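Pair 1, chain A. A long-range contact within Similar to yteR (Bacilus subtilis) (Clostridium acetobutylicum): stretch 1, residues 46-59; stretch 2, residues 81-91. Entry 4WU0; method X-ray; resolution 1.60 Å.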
# COMPACT_ATOMS: atom_id res chain seq x y z
N TYR A 46 -17.11 -9.75 -11.41
CA TYR A 46 -15.95 -9.24 -10.65
C TYR A 46 -15.78 -10.00 -9.34
O TYR A 46 -14.66 -10.38 -8.97
CB TYR A 46 -16.03 -7.73 -10.45
CG TYR A 46 -16.10 -7.03 -11.77
CD1 TYR A 46 -15.02 -7.07 -12.64
CD2 TYR A 46 -17.26 -6.41 -12.19
CE1 TYR A 46 -15.09 -6.48 -13.88
CE2 TYR A 46 -17.34 -5.81 -13.41
CZ TYR A 46 -16.26 -5.85 -14.27
OH TYR A 46 -16.36 -5.26 -15.51
N LEU A 47 -16.89 -10.25 -8.65
CA LEU A 47 -16.84 -11.04 -7.42
C LEU A 47 -16.36 -12.44 -7.73
O LEU A 47 -15.50 -12.99 -7.03
CB LEU A 47 -18.22 -11.09 -6.74
CG LEU A 47 -18.31 -11.97 -5.50
CD1 LEU A 47 -17.31 -11.48 -4.46
CD2 LEU A 47 -19.73 -11.99 -4.93
N ASP A 48 -16.87 -13.02 -8.80
CA ASP A 48 -16.46 -14.37 -9.17
C ASP A 48 -14.96 -14.46 -9.47
O ASP A 48 -14.32 -15.44 -9.09
CB ASP A 48 -17.26 -14.87 -10.38
CG ASP A 48 -18.70 -15.15 -10.04
OD1 ASP A 48 -19.01 -15.38 -8.85
OD2 ASP A 48 -19.53 -15.16 -10.98
N PHE A 49 -14.40 -13.43 -10.11
CA PHE A 49 -12.97 -13.38 -10.35
C PHE A 49 -12.18 -13.35 -9.06
O PHE A 49 -11.16 -14.01 -8.93
CB PHE A 49 -12.60 -12.15 -11.20
CG PHE A 49 -11.14 -12.07 -11.52
CD1 PHE A 49 -10.59 -12.90 -12.48
CD2 PHE A 49 -10.32 -11.16 -10.87
CE1 PHE A 49 -9.25 -12.83 -12.79
CE2 PHE A 49 -8.97 -11.07 -11.19
CZ PHE A 49 -8.44 -11.94 -12.15
N ILE A 50 -12.65 -12.57 -8.10
CA ILE A 50 -12.00 -12.49 -6.80
C ILE A 50 -12.04 -13.84 -6.10
O ILE A 50 -11.02 -14.32 -5.61
CB ILE A 50 -12.64 -11.41 -5.94
CG1 ILE A 50 -12.41 -10.04 -6.58
CG2 ILE A 50 -12.04 -11.41 -4.54
CD1 ILE A 50 -13.27 -8.96 -5.98
N ILE A 51 -13.20 -14.48 -6.11
CA ILE A 51 -13.36 -15.77 -5.46
C ILE A 51 -12.42 -16.79 -6.08
O ILE A 51 -11.70 -17.51 -5.37
CB ILE A 51 -14.82 -16.23 -5.55
CG1 ILE A 51 -15.71 -15.34 -4.67
CG2 ILE A 51 -14.97 -17.69 -5.15
CD1 ILE A 51 -17.23 -15.54 -4.88
N LYS A 52 -12.42 -16.86 -7.42
CA LYS A 52 -11.63 -17.85 -8.13
C LYS A 52 -10.14 -17.65 -7.87
O LYS A 52 -9.42 -18.63 -7.66
CB LYS A 52 -11.92 -17.79 -9.64
CG LYS A 52 -10.86 -18.44 -10.52
CD LYS A 52 -11.20 -18.33 -12.00
CE LYS A 52 -11.11 -16.90 -12.53
NZ LYS A 52 -9.70 -16.49 -12.75
N THR A 53 -9.70 -16.40 -7.84
CA THR A 53 -8.29 -16.10 -7.56
C THR A 53 -7.92 -16.60 -6.14
O THR A 53 -6.91 -17.28 -5.94
CB THR A 53 -8.02 -14.59 -7.70
OG1 THR A 53 -8.29 -14.18 -9.04
CG2 THR A 53 -6.55 -14.25 -7.34
N MET A 54 -8.76 -16.29 -5.17
CA MET A 54 -8.42 -16.65 -3.79
C MET A 54 -8.57 -18.13 -3.52
O MET A 54 -8.01 -18.64 -2.56
CB MET A 54 -9.21 -15.83 -2.79
CG MET A 54 -8.86 -14.35 -2.79
SD MET A 54 -7.12 -14.00 -2.55
CE MET A 54 -6.92 -14.61 -0.92
N ASP A 55 -9.30 -18.84 -4.39
CA ASP A 55 -9.42 -20.29 -4.25
C ASP A 55 -8.08 -21.01 -4.40
O ASP A 55 -7.91 -22.14 -3.94
CB ASP A 55 -10.44 -20.86 -5.25
CG ASP A 55 -11.88 -20.75 -4.75
OD1 ASP A 55 -12.12 -20.60 -3.53
OD2 ASP A 55 -12.80 -20.83 -5.58
N THR A 56 -7.12 -20.37 -5.07
CA THR A 56 -5.76 -20.90 -5.12
C THR A 56 -5.17 -21.02 -3.72
O THR A 56 -4.42 -21.97 -3.44
CB THR A 56 -4.84 -19.97 -5.94
OG1 THR A 56 -5.13 -20.14 -7.33
CG2 THR A 56 -3.37 -20.29 -5.72
N PHE A 57 -5.50 -20.05 -2.88
CA PHE A 57 -4.82 -19.92 -1.58
C PHE A 57 -5.60 -20.50 -0.42
O PHE A 57 -5.00 -21.02 0.51
CB PHE A 57 -4.56 -18.43 -1.30
CG PHE A 57 -3.71 -17.77 -2.34
CD1 PHE A 57 -2.39 -18.13 -2.49
CD2 PHE A 57 -4.24 -16.80 -3.17
CE1 PHE A 57 -1.59 -17.53 -3.48
CE2 PHE A 57 -3.46 -16.19 -4.15
CZ PHE A 57 -2.13 -16.55 -4.30
N ILE A 58 -6.92 -20.35 -0.43
CA ILE A 58 -7.70 -20.68 0.76
C ILE A 58 -8.32 -22.06 0.66
O ILE A 58 -9.29 -22.29 -0.08
CB ILE A 58 -8.81 -19.65 1.02
CG1 ILE A 58 -8.27 -18.22 0.90
CG2 ILE A 58 -9.40 -19.85 2.40
CD1 ILE A 58 -7.05 -17.93 1.78
N ASN A 59 -7.76 -22.98 1.44
CA ASN A 59 -8.25 -24.34 1.49
C ASN A 59 -9.56 -24.40 2.27
O ASN A 59 -9.87 -23.49 3.02
CB ASN A 59 -7.20 -25.23 2.15
CG ASN A 59 -5.91 -25.33 1.34
OD1 ASN A 59 -5.94 -25.55 0.13
ND2 ASN A 59 -4.78 -25.17 2.01
N LYS A 81 -7.04 -8.51 4.05
CA LYS A 81 -8.03 -7.48 3.75
C LYS A 81 -9.06 -7.99 2.76
O LYS A 81 -10.26 -7.84 2.99
CB LYS A 81 -7.37 -6.23 3.23
CG LYS A 81 -6.38 -5.61 4.20
CD LYS A 81 -5.55 -4.58 3.48
CE LYS A 81 -4.55 -3.92 4.39
NZ LYS A 81 -3.75 -2.91 3.61
N ILE A 82 -8.63 -8.57 1.63
CA ILE A 82 -9.61 -9.14 0.72
C ILE A 82 -10.41 -10.27 1.36
O ILE A 82 -11.58 -10.48 1.03
CB ILE A 82 -9.00 -9.55 -0.65
CG1 ILE A 82 -10.11 -9.83 -1.69
CG2 ILE A 82 -8.06 -10.70 -0.53
CD1 ILE A 82 -10.87 -8.58 -2.17
N LEU A 83 -9.79 -11.03 2.27
CA LEU A 83 -10.52 -12.08 2.97
C LEU A 83 -11.67 -11.53 3.83
O LEU A 83 -12.73 -12.15 3.92
CB LEU A 83 -9.59 -12.94 3.82
CG LEU A 83 -8.55 -13.77 3.07
CD1 LEU A 83 -7.66 -14.51 4.08
CD2 LEU A 83 -9.21 -14.76 2.15
N ILE A 84 -11.46 -10.36 4.46
CA ILE A 84 -12.54 -9.70 5.18
C ILE A 84 -13.68 -9.39 4.24
O ILE A 84 -14.85 -9.64 4.55
CB ILE A 84 -12.05 -8.45 5.92
CG1 ILE A 84 -11.05 -8.86 7.00
CG2 ILE A 84 -13.21 -7.68 6.57
CD1 ILE A 84 -10.31 -7.70 7.65
N THR A 85 -13.34 -8.83 3.08
CA THR A 85 -14.34 -8.47 2.09
C THR A 85 -15.11 -9.71 1.64
O THR A 85 -16.34 -9.69 1.56
CB THR A 85 -13.64 -7.78 0.92
OG1 THR A 85 -13.07 -6.55 1.41
CG2 THR A 85 -14.61 -7.49 -0.22
N LEU A 86 -14.40 -10.79 1.38
CA LEU A 86 -15.06 -12.01 0.93
C LEU A 86 -15.93 -12.62 2.02
O LEU A 86 -17.00 -13.15 1.73
CB LEU A 86 -14.05 -13.04 0.45
CG LEU A 86 -13.42 -12.78 -0.92
CD1 LEU A 86 -12.19 -13.65 -1.13
CD2 LEU A 86 -14.43 -13.03 -2.02
N PHE A 87 -15.46 -12.57 3.27
CA PHE A 87 -16.27 -13.11 4.36
C PHE A 87 -17.56 -12.31 4.51
O PHE A 87 -18.64 -12.89 4.71
CB PHE A 87 -15.52 -13.15 5.68
CG PHE A 87 -16.34 -13.73 6.81
CD1 PHE A 87 -16.76 -15.04 6.75
CD2 PHE A 87 -16.69 -12.96 7.90
CE1 PHE A 87 -17.54 -15.59 7.78
CE2 PHE A 87 -17.45 -13.50 8.93
CZ PHE A 87 -17.86 -14.81 8.87
N LYS A 88 -17.46 -10.99 4.43
CA LYS A 88 -18.64 -10.14 4.55
C LYS A 88 -19.62 -10.37 3.39
O LYS A 88 -20.84 -10.38 3.59
CB LYS A 88 -18.25 -8.66 4.66
CG LYS A 88 -17.49 -8.31 5.95
CD LYS A 88 -17.08 -6.82 6.01
CE LYS A 88 -18.28 -5.89 6.20
NZ LYS A 88 -19.09 -6.27 7.41
N GLU A 89 -19.08 -10.55 2.19
CA GLU A 89 -19.91 -10.73 1.00
C GLU A 89 -20.55 -12.12 0.92
O GLU A 89 -21.70 -12.23 0.52
CB GLU A 89 -19.11 -10.47 -0.28
CG GLU A 89 -19.91 -10.66 -1.58
CD GLU A 89 -21.05 -9.66 -1.76
OE1 GLU A 89 -22.04 -10.03 -2.44
OE2 GLU A 89 -20.95 -8.52 -1.24
N THR A 90 -19.81 -13.16 1.27
CA THR A 90 -20.25 -14.54 1.01
C THR A 90 -20.62 -15.31 2.28
O THR A 90 -21.33 -16.31 2.22
CB THR A 90 -19.16 -15.36 0.31
OG1 THR A 90 -18.10 -15.65 1.23
CG2 THR A 90 -18.60 -14.60 -0.90
N GLY A 91 -20.10 -14.86 3.42
CA GLY A 91 -20.29 -15.55 4.68
C GLY A 91 -19.65 -16.94 4.77
O GLY A 91 -19.96 -17.67 5.70

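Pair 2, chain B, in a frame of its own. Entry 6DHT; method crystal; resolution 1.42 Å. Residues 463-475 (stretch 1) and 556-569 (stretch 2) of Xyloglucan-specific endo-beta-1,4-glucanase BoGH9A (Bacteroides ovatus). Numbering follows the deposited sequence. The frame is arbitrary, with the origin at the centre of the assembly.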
# COMPACT_ATOMS: atom_id res chain seq x y z
N TYR B 463 -20.05 -0.30 6.49
CA TYR B 463 -18.87 0.05 5.72
C TYR B 463 -17.65 -0.78 6.17
O TYR B 463 -16.87 -1.25 5.34
CB TYR B 463 -18.59 1.53 5.93
CG TYR B 463 -19.63 2.48 5.38
CD1 TYR B 463 -20.09 2.40 4.08
CD2 TYR B 463 -20.13 3.50 6.17
CE1 TYR B 463 -21.02 3.29 3.59
CE2 TYR B 463 -21.04 4.40 5.69
CZ TYR B 463 -21.48 4.30 4.41
OH TYR B 463 -22.40 5.20 3.93
N LEU B 464 -17.50 -0.94 7.47
CA LEU B 464 -16.40 -1.73 8.03
C LEU B 464 -16.54 -3.21 7.66
O LEU B 464 -15.56 -3.87 7.32
CB LEU B 464 -16.32 -1.52 9.53
CG LEU B 464 -15.15 -2.19 10.23
CD1 LEU B 464 -13.86 -1.66 9.66
CD2 LEU B 464 -15.22 -1.97 11.71
N THR B 465 -17.77 -3.71 7.70
CA THR B 465 -18.03 -5.09 7.34
C THR B 465 -17.54 -5.34 5.94
O THR B 465 -16.92 -6.39 5.65
CB THR B 465 -19.53 -5.38 7.45
OG1 THR B 465 -19.90 -5.32 8.82
CG2 THR B 465 -19.86 -6.77 6.95
N ASN B 466 -17.80 -4.40 5.04
CA ASN B 466 -17.37 -4.53 3.66
C ASN B 466 -15.84 -4.42 3.46
O ASN B 466 -15.28 -5.03 2.56
CB ASN B 466 -18.17 -3.59 2.76
CG ASN B 466 -19.52 -4.17 2.40
OD1 ASN B 466 -19.60 -4.99 1.49
ND2 ASN B 466 -20.57 -3.75 3.09
N ALA B 467 -15.18 -3.65 4.33
CA ALA B 467 -13.73 -3.56 4.29
C ALA B 467 -13.11 -4.91 4.65
O ALA B 467 -12.18 -5.36 3.99
CB ALA B 467 -13.24 -2.47 5.21
N TYR B 468 -13.65 -5.57 5.66
CA TYR B 468 -13.16 -6.92 6.01
C TYR B 468 -13.42 -7.92 4.88
O TYR B 468 -12.61 -8.80 4.65
CB TYR B 468 -13.77 -7.45 7.32
CG TYR B 468 -13.23 -6.82 8.59
CD1 TYR B 468 -12.02 -7.24 9.15
CD2 TYR B 468 -13.98 -5.90 9.30
CE1 TYR B 468 -11.54 -6.70 10.35
CE2 TYR B 468 -13.49 -5.34 10.48
CZ TYR B 468 -12.29 -5.76 11.01
OH TYR B 468 -11.85 -5.19 12.19
N ARG B 469 -14.52 -7.76 4.16
CA ARG B 469 -14.81 -8.66 3.04
C ARG B 469 -13.72 -8.57 1.97
O ARG B 469 -13.29 -9.59 1.41
CB ARG B 469 -16.17 -8.38 2.41
CG ARG B 469 -17.34 -8.73 3.31
CD ARG B 469 -18.68 -8.28 2.74
NE ARG B 469 -19.79 -8.63 3.62
CZ ARG B 469 -21.00 -8.07 3.54
NH1 ARG B 469 -21.27 -7.15 2.63
NH2 ARG B 469 -21.95 -8.45 4.37
N ASN B 470 -13.27 -7.36 1.66
CA ASN B 470 -12.23 -7.18 0.66
C ASN B 470 -10.90 -7.76 1.15
O ASN B 470 -10.13 -8.31 0.35
CB ASN B 470 -12.04 -5.70 0.29
CG ASN B 470 -12.97 -5.25 -0.80
OD1 ASN B 470 -13.92 -5.94 -1.14
ND2 ASN B 470 -12.73 -4.05 -1.33
N MET B 471 -10.62 -7.62 2.44
CA MET B 471 -9.45 -8.30 3.00
C MET B 471 -9.55 -9.84 2.87
O MET B 471 -8.56 -10.48 2.50
CB MET B 471 -9.17 -7.86 4.46
CG MET B 471 -7.93 -8.51 5.04
SD MET B 471 -6.39 -8.10 4.12
CE MET B 471 -6.15 -6.51 4.82
N ASP B 472 -10.71 -10.40 3.16
CA ASP B 472 -10.89 -11.84 3.00
C ASP B 472 -10.56 -12.26 1.57
O ASP B 472 -10.00 -13.35 1.35
CB ASP B 472 -12.34 -12.22 3.30
CG ASP B 472 -12.64 -12.34 4.79
OD1 ASP B 472 -11.86 -11.93 5.67
OD2 ASP B 472 -13.73 -12.87 5.10
N TYR B 473 -10.95 -11.44 0.60
CA TYR B 473 -10.68 -11.74 -0.81
C TYR B 473 -9.19 -11.92 -1.05
O TYR B 473 -8.77 -12.92 -1.66
CB TYR B 473 -11.26 -10.66 -1.76
CG TYR B 473 -11.14 -11.02 -3.22
CD1 TYR B 473 -9.96 -10.86 -3.90
CD2 TYR B 473 -12.22 -11.56 -3.90
CE1 TYR B 473 -9.82 -11.22 -5.23
CE2 TYR B 473 -12.10 -11.91 -5.22
CZ TYR B 473 -10.91 -11.73 -5.88
OH TYR B 473 -10.79 -12.11 -7.21
N ILE B 474 -8.35 -10.98 -0.66
CA ILE B 474 -6.94 -11.17 -0.96
C ILE B 474 -6.29 -12.27 -0.15
O ILE B 474 -5.23 -12.76 -0.56
CB ILE B 474 -6.08 -9.91 -0.87
CG1 ILE B 474 -5.94 -9.50 0.57
CG2 ILE B 474 -6.62 -8.76 -1.80
CD1 ILE B 474 -4.71 -8.67 0.78
N LEU B 475 -6.89 -12.64 0.99
CA LEU B 475 -6.32 -13.68 1.84
C LEU B 475 -6.80 -15.10 1.51
O LEU B 475 -6.49 -16.04 2.24
CB LEU B 475 -6.54 -13.32 3.32
CG LEU B 475 -5.88 -12.01 3.76
CD1 LEU B 475 -6.30 -11.75 5.19
CD2 LEU B 475 -4.38 -12.06 3.60
N ALA B 556 -0.66 0.03 0.66
CA ALA B 556 -2.09 -0.26 0.74
C ALA B 556 -2.37 -1.39 1.71
O ALA B 556 -3.31 -1.34 2.50
CB ALA B 556 -2.64 -0.60 -0.64
N LEU B 557 -1.57 -2.44 1.63
CA LEU B 557 -1.73 -3.56 2.57
C LEU B 557 -1.49 -3.14 4.01
O LEU B 557 -2.25 -3.51 4.89
CB LEU B 557 -0.77 -4.68 2.18
CG LEU B 557 -0.78 -5.93 3.04
CD1 LEU B 557 -2.16 -6.60 3.01
CD2 LEU B 557 0.31 -6.89 2.62
N VAL B 558 -0.43 -2.38 4.27
CA VAL B 558 -0.21 -1.87 5.63
C VAL B 558 -1.40 -1.04 6.09
O VAL B 558 -1.88 -1.18 7.22
CB VAL B 558 1.05 -0.99 5.67
CG1 VAL B 558 1.12 -0.16 6.95
CG2 VAL B 558 2.33 -1.81 5.54
N ALA B 559 -1.89 -0.18 5.19
CA ALA B 559 -3.04 0.68 5.52
C ALA B 559 -4.26 -0.13 5.93
O ALA B 559 -4.85 0.13 7.00
CB ALA B 559 -3.39 1.60 4.37
N LEU B 560 -4.65 -1.11 5.12
CA LEU B 560 -5.89 -1.84 5.41
C LEU B 560 -5.69 -2.85 6.53
O LEU B 560 -6.51 -2.94 7.44
CB LEU B 560 -6.48 -2.53 4.16
CG LEU B 560 -7.91 -3.02 4.41
CD1 LEU B 560 -8.89 -1.91 4.89
CD2 LEU B 560 -8.42 -3.71 3.17
N ALA B 561 -4.62 -3.63 6.49
CA ALA B 561 -4.43 -4.64 7.53
C ALA B 561 -4.30 -4.02 8.93
O ALA B 561 -4.83 -4.56 9.90
CB ALA B 561 -3.24 -5.48 7.23
N SER B 562 -3.55 -2.92 9.03
CA SER B 562 -3.33 -2.29 10.33
C SER B 562 -4.62 -1.73 10.85
O SER B 562 -4.93 -1.91 12.03
CB SER B 562 -2.33 -1.18 10.24
OG SER B 562 -1.08 -1.64 9.71
N SER B 563 -5.36 -1.01 10.02
CA SER B 563 -6.61 -0.42 10.48
C SER B 563 -7.67 -1.47 10.83
O SER B 563 -8.37 -1.32 11.83
CB SER B 563 -7.15 0.60 9.48
OG SER B 563 -7.50 0.04 8.24
N LEU B 564 -7.79 -2.54 10.05
CA LEU B 564 -8.75 -3.59 10.37
C LEU B 564 -8.37 -4.30 11.66
O LEU B 564 -9.26 -4.67 12.46
CB LEU B 564 -8.86 -4.60 9.22
CG LEU B 564 -9.52 -4.11 7.94
CD1 LEU B 564 -9.58 -5.22 6.92
CD2 LEU B 564 -10.91 -3.49 8.16
N ASP B 565 -7.09 -4.54 11.89
CA ASP B 565 -6.64 -5.12 13.15
C ASP B 565 -6.89 -4.17 14.33
O ASP B 565 -7.44 -4.56 15.37
CB ASP B 565 -5.18 -5.54 13.08
CG ASP B 565 -4.76 -6.39 14.24
OD1 ASP B 565 -5.47 -7.38 14.57
OD2 ASP B 565 -3.69 -6.13 14.81
N ALA B 566 -6.51 -2.90 14.19
CA ALA B 566 -6.73 -1.92 15.26
C ALA B 566 -8.20 -1.82 15.62
O ALA B 566 -8.53 -1.71 16.81
CB ALA B 566 -6.22 -0.60 14.85
N LEU B 567 -9.07 -1.82 14.62
CA LEU B 567 -10.51 -1.63 14.86
C LEU B 567 -11.22 -2.85 15.44
O LEU B 567 -12.34 -2.74 15.95
CB LEU B 567 -11.22 -1.15 13.59
CG LEU B 567 -10.91 0.31 13.20
CD1 LEU B 567 -11.40 0.58 11.82
CD2 LEU B 567 -11.56 1.31 14.19
N ALA B 568 -10.58 -4.01 15.39
CA ALA B 568 -11.23 -5.25 15.82
C ALA B 568 -11.52 -5.28 17.32
O ALA B 568 -12.40 -6.01 17.77
CB ALA B 568 -10.39 -6.45 15.42
N VAL B 569 -10.76 -4.49 18.07
CA VAL B 569 -10.93 -4.45 19.51
C VAL B 569 -11.98 -3.41 19.88
O VAL B 569 -11.80 -2.23 19.60
CB VAL B 569 -9.63 -4.09 20.21
CG1 VAL B 569 -9.70 -4.50 21.67
CG2 VAL B 569 -8.46 -4.76 19.54

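In both pairs two helices cross steeply, their N-to-C directions 122° apart in pair 1 and 127° in pair 2, with axes 11.3 and 10.8 Å apart at closest approach. Over 14 central residues the backbones superpose to 0.4 Å, so here the main differences lie in the side chains.

The central knob is leucine in both: L86(A) matches L564(B), each with chi1 m and chi2 t. L86(A) sits among L47(A), I50(A), I51(A) and M54(A), and L564(B) among the matching L464(B), A467(B), Y468(B) and M471(B). A branched, flexible, wholly apolar side chain suits such a four-sided hole, since its two methyl groups can touch different walls: CD2 of L86(A) lies 3.8 Å from CG2 of I50(A), while its CD1 lies 3.8 Å from CG of M54(A).

Two of the four walls keep their residue type and two do not. L47(A) and L464(B), both t, p, each bring CD1 to the knob: CD1 of L47(A) is 4.1 Å from CD2 of L86(A), and CD1 of L464(B) is 3.8 Å from CD2 of L564(B). A leucine reaches this far and adds no polar group to an apolar wall. I50(A) and the smaller A467(B) each touch both matched partners. CG2 of I50(A) is 3.8 Å from CG1 of I82(A) and also 3.8 Å from CD2 of L86(A). CB of A467(B) is 3.9 Å from CD2 of L564(B), but 4.4 Å from CD1 of L560(B), the counterpart of I82(A).

The sharpest contrast is I51(A) against Y468(B). The isoleucine gives a purely apolar contact, its CG1 3.7 Å from CD2 of L86(A). The tyrosine offers its ring face, and CD2 of L564(B) stands 3.7 Å from the centroid of the Y468(B) ring, almost on its normal. Its hydroxyl extends to the backbone and donates a hydrogen bond from OH of Y468(B) to O of L564(B), 2.7 Å. Pair 1 has no hydrogen bond between its stretches.

M54(A) and M471(B) show how an unbranched, pliable chain can fill a space in different ways. M54(A) is m, m, m and brings CE to 3.8 Å from CD2 of L83(A). M471(B), t, p, p, is itself a knob among L557(B), L560(B), A561(B) and L564(B); its CE lies 3.9 Å from CB of A561(B). Thus the longer L83(A) and the short A561(B), matched positions, both meet a methionine methyl.

Later in the second stretch, E89(A) matches L567(B). The exposed glutamate uses its aliphatic portion, CG lying 3.6 Å from CD2 of L47(A); the leucine places CD1 4.0 Å from CD1 of L464(B). T90(A) and A568(B) also match: CG2 of T90(A) is 4.3 Å from CD1 of I51(A), and CB of A568(B) is 3.8 Å from OH of Y468(B). Threonine can turn its methyl to the neighbouring helix while its OG1 hydrogen-bonds to O of L86(A), 2.8 Å away; alanine is short, and the longer tyrosine reaches out to it.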